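Local coordinates for citrate synthase (Thermotoga maritima, PDB 2P2W) that catalyses the condensation of oxaloacetate with acetyl-CoA and water to give citrate and CoA, a step of the tricarboxylic acid cycle, at the interface of chains A and B. Numbering follows the deposited sequence. Chains: chain A/B, Citrate synthase.

Contact 1: the interface of chains A and B. Residues chain A 355-358; chain B 31-32, 35, 54.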
loop_
_atom_site.group_PDB
_atom_site.type_symbol
_atom_site.label_atom_id
_atom_site.label_comp_id
_atom_site.label_asym_id
_atom_site.label_seq_id
_atom_site.Cartn_x
_atom_site.Cartn_y
_atom_site.Cartn_z
ATOM N N VAL A 355 -27.721 -12.657 13.554
ATOM C CA VAL A 355 -28.070 -13.519 12.434
ATOM C C VAL A 355 -27.610 -14.936 12.770
ATOM O O VAL A 355 -26.482 -15.146 13.218
ATOM C CB VAL A 355 -27.390 -13.044 11.132
ATOM C CG1 VAL A 355 -27.756 -13.968 9.980
ATOM C CG2 VAL A 355 -27.817 -11.616 10.822
ATOM N N GLU A 356 -28.494 -15.904 12.564
ATOM C CA GLU A 356 -28.170 -17.289 12.865
ATOM C C GLU A 356 -27.606 -18.017 11.656
ATOM O O GLU A 356 -27.949 -17.708 10.513
ATOM C CB GLU A 356 -29.418 -18.028 13.358
ATOM C CG GLU A 356 -30.620 -17.901 12.429
ATOM C CD GLU A 356 -31.723 -18.896 12.751
ATOM O OE1 GLU A 356 -31.401 -20.061 13.077
ATOM O OE2 GLU A 356 -32.911 -18.511 12.676
ATOM N N TYR A 357 -26.725 -18.976 11.916
ATOM C CA TYR A 357 -26.147 -19.775 10.850
ATOM C C TYR A 357 -27.155 -20.877 10.549
ATOM O O TYR A 357 -27.359 -21.780 11.356
ATOM C CB TYR A 357 -24.810 -20.382 11.288
ATOM C CG TYR A 357 -24.195 -21.296 10.251
ATOM C CD1 TYR A 357 -23.361 -20.787 9.255
ATOM C CD2 TYR A 357 -24.466 -22.663 10.246
ATOM C CE1 TYR A 357 -22.813 -21.616 8.278
ATOM C CE2 TYR A 357 -23.921 -23.506 9.273
ATOM C CZ TYR A 357 -23.096 -22.973 8.293
ATOM O OH TYR A 357 -22.549 -23.795 7.334
ATOM N N ILE A 358 -27.803 -20.782 9.396
ATOM C CA ILE A 358 -28.793 -21.774 9.000
ATOM C C ILE A 358 -28.134 -22.911 8.226
ATOM O O ILE A 358 -27.420 -22.670 7.252
ATOM C CB ILE A 358 -29.881 -21.136 8.104
ATOM C CG1 ILE A 358 -30.596 -20.019 8.866
ATOM C CG2 ILE A 358 -30.869 -22.198 7.639
ATOM C CD1 ILE A 358 -32.095 -20.001 8.670
ATOM N N ILE B 31 -23.355 -12.807 11.894
ATOM C CA ILE B 31 -23.106 -14.141 12.429
ATOM C C ILE B 31 -21.798 -14.192 13.215
ATOM O O ILE B 31 -20.761 -13.708 12.748
ATOM C CB ILE B 31 -23.046 -15.193 11.293
ATOM C CG1 ILE B 31 -24.355 -15.179 10.500
ATOM C CG2 ILE B 31 -22.803 -16.583 11.876
ATOM C CD1 ILE B 31 -24.407 -16.214 9.379
ATOM N N PRO B 32 -21.828 -14.782 14.422
ATOM C CA PRO B 32 -20.628 -14.888 15.258
ATOM C C PRO B 32 -19.527 -15.619 14.490
ATOM O O PRO B 32 -19.777 -16.658 13.881
ATOM C CB PRO B 32 -21.115 -15.689 16.466
ATOM C CG PRO B 32 -22.564 -15.318 16.553
ATOM C CD PRO B 32 -22.993 -15.372 15.105
ATOM N N GLU B 35 -19.035 -19.363 15.092
ATOM C CA GLU B 35 -20.033 -20.251 14.513
ATOM C C GLU B 35 -19.569 -20.653 13.115
ATOM O O GLU B 35 -19.620 -21.826 12.737
ATOM C CB GLU B 35 -21.387 -19.554 14.417
ATOM C CG GLU B 35 -22.285 -19.794 15.603
ATOM C CD GLU B 35 -23.661 -20.254 15.173
ATOM O OE1 GLU B 35 -24.528 -19.385 14.930
ATOM O OE2 GLU B 35 -23.869 -21.484 15.071
ATOM N N LEU B 54 -25.961 -16.450 2.985
ATOM C CA LEU B 54 -25.425 -17.804 2.971
ATOM C C LEU B 54 -25.913 -18.436 1.672
ATOM O O LEU B 54 -27.081 -18.297 1.304
ATOM C CB LEU B 54 -25.928 -18.600 4.184
ATOM C CG LEU B 54 -25.437 -18.092 5.547
ATOM C CD1 LEU B 54 -26.100 -18.874 6.674
ATOM C CD2 LEU B 54 -23.917 -18.221 5.626
#
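A:Val355 and B:Ile31 form the tight part of this patch, where the C-terminal tail of chain A, in extended conformation, runs over the short strand 31-32 and the following helix 33-39 of chain B. The two branched side chains meet at a slant, CG1 of A:Val355 lying 3.6 Å from CG1 of B:Ile31. That valine methyl stands anti to the backbone N (chi1 179°), which turns it toward the isoleucine. The same B:Ile31 CG1 methylene also packs 3.5 Å from the carbonyl O of A:Val355, and its extended arm (chi2 -178°) carries CD1 onward along the tail to within 4.0 Å of the carbonyl O of A:Glu356. B:Pro32 touches the A:Val355 carbonyl more lightly through its ring CD. Replacing B:Ile31 by an alanine would probably open a gap beneath the tail and leave the A:Val355 methyl without its mate. Beyond the isoleucine the fit is looser. OE1 of the B:Glu35 carboxylate remains 3.8 Å from the backbone N of A:Tyr357, too far for a hydrogen bond, and the tyrosine's CB, not its ring, faces the acid. Farther along, B:Leu54 meets main chain rather than a side chain, its CD1 methyl resting 3.7 Å from the backbone N of A:Ile358.

Contact 2: the interface of chains A and B. Residues chain A 349, 352-353; chain B 18, 30.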
loop_
_atom_site.group_PDB
_atom_site.type_symbol
_atom_site.label_atom_id
_atom_site.label_comp_id
_atom_site.label_asym_id
_atom_site.label_seq_id
_atom_site.Cartn_x
_atom_site.Cartn_y
_atom_site.Cartn_z
ATOM N N TYR A 349 -21.020 0.614 12.245
ATOM C CA TYR A 349 -21.665 -0.588 11.734
ATOM C C TYR A 349 -23.131 -0.347 11.418
ATOM O O TYR A 349 -23.901 0.059 12.289
ATOM C CB TYR A 349 -21.557 -1.741 12.738
ATOM C CG TYR A 349 -22.095 -3.045 12.192
ATOM C CD1 TYR A 349 -21.489 -3.664 11.096
ATOM C CD2 TYR A 349 -23.218 -3.653 12.752
ATOM C CE1 TYR A 349 -21.989 -4.856 10.571
ATOM C CE2 TYR A 349 -23.729 -4.845 12.234
ATOM C CZ TYR A 349 -23.109 -5.441 11.144
ATOM O OH TYR A 349 -23.610 -6.615 10.623
ATOM N N PRO A 352 -26.656 -6.077 9.570
ATOM C CA PRO A 352 -27.610 -6.848 10.371
ATOM C C PRO A 352 -27.027 -7.312 11.700
ATOM O O PRO A 352 -25.811 -7.370 11.871
ATOM C CB PRO A 352 -27.960 -8.014 9.454
ATOM C CG PRO A 352 -27.131 -8.053 8.221
ATOM C CD PRO A 352 -26.210 -6.859 8.402
ATOM N N MET A 353 -27.909 -7.639 12.636
ATOM C CA MET A 353 -27.502 -8.099 13.958
ATOM C C MET A 353 -28.192 -9.415 14.289
ATOM O O MET A 353 -29.256 -9.725 13.750
ATOM C CB MET A 353 -27.879 -7.061 15.021
ATOM C CG MET A 353 -27.305 -5.673 14.798
ATOM S SD MET A 353 -25.521 -5.618 15.050
ATOM C CE MET A 353 -25.419 -5.910 16.811
ATOM N N TYR B 18 -19.111 -6.500 12.403
ATOM C CA TYR B 18 -19.296 -5.770 13.645
ATOM C C TYR B 18 -18.269 -6.281 14.641
ATOM O O TYR B 18 -18.238 -7.470 14.967
ATOM C CB TYR B 18 -20.708 -5.964 14.205
ATOM C CG TYR B 18 -20.892 -5.341 15.577
ATOM C CD1 TYR B 18 -20.479 -4.031 15.831
ATOM C CD2 TYR B 18 -21.452 -6.069 16.625
ATOM C CE1 TYR B 18 -20.615 -3.462 17.099
ATOM C CE2 TYR B 18 -21.594 -5.511 17.898
ATOM C CZ TYR B 18 -21.173 -4.211 18.129
ATOM O OH TYR B 18 -21.299 -3.667 19.387
ATOM N N GLY B 30 -23.438 -10.132 10.874
ATOM C CA GLY B 30 -24.394 -10.603 11.868
ATOM C C GLY B 30 -24.184 -11.970 12.504
ATOM O O GLY B 30 -24.777 -12.267 13.548
#
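The phenol OH of A:Tyr349 donates a hydrogen bond of 2.6 Å to the carbonyl O of A:Pro352, beside the backbone of B:Gly30. The donor lies in the carbonyl plane on a lone pair of the oxygen, at a C=O...donor angle of 138°, and the acceptor sits at the edge of the tyrosine ring. Strand 346-349 is thus tied to the stretch just after it, and the bond should help to fix the ring's tilt. Across the interface, CB of B:Tyr18 stands over the centre of one face of this ring in a CH-pi contact, 3.6 Å from the centroid. The two side chains cross at about a right angle, and it is this CB methylene, not the B:Tyr18 ring, that lies over the face; CD1 of B:Tyr18 reaches CB of A:Tyr349 at 4.0 Å. A chi1 of 174° puts the B:Tyr18 ring opposite its own backbone N and carries it past A:Tyr349, where A:Met353 meets it. The methionine chain, folded at chi2 and chi3, brings its CE methyl to 4.0 Å from CD2 of B:Tyr18. B:Gly30 approaches with backbone alone: its CA lies 3.5 Å from the carbonyl O of A:Pro352, the same oxygen that receives the phenol. The A:Tyr349 ring, tied to A:Pro352 within its own chain, thus offers its face to strand 17-20 of chain B, probably helping to hold the C-terminal segment against the partner subunit.

The centres of contact 1 and contact 2 lie about 11 Å apart on one continuous stretch of chain A, which leaves strand 346-349 at contact 2 and continues as an extended tail through contact 1. On chain B, residues 30 and 31 are neighbours in sequence but fall one in each contact, so the two patches form a single seam. The two-fold symmetry repeats this seam with the chains exchanged, an arrangement of reciprocal C-terminal arms that suits the citrate synthase dimer. At about 43 and 34 Å from the predicted catalytic A:His250, contacts 1 and 2 probably join the subunits without shaping that chain's active site.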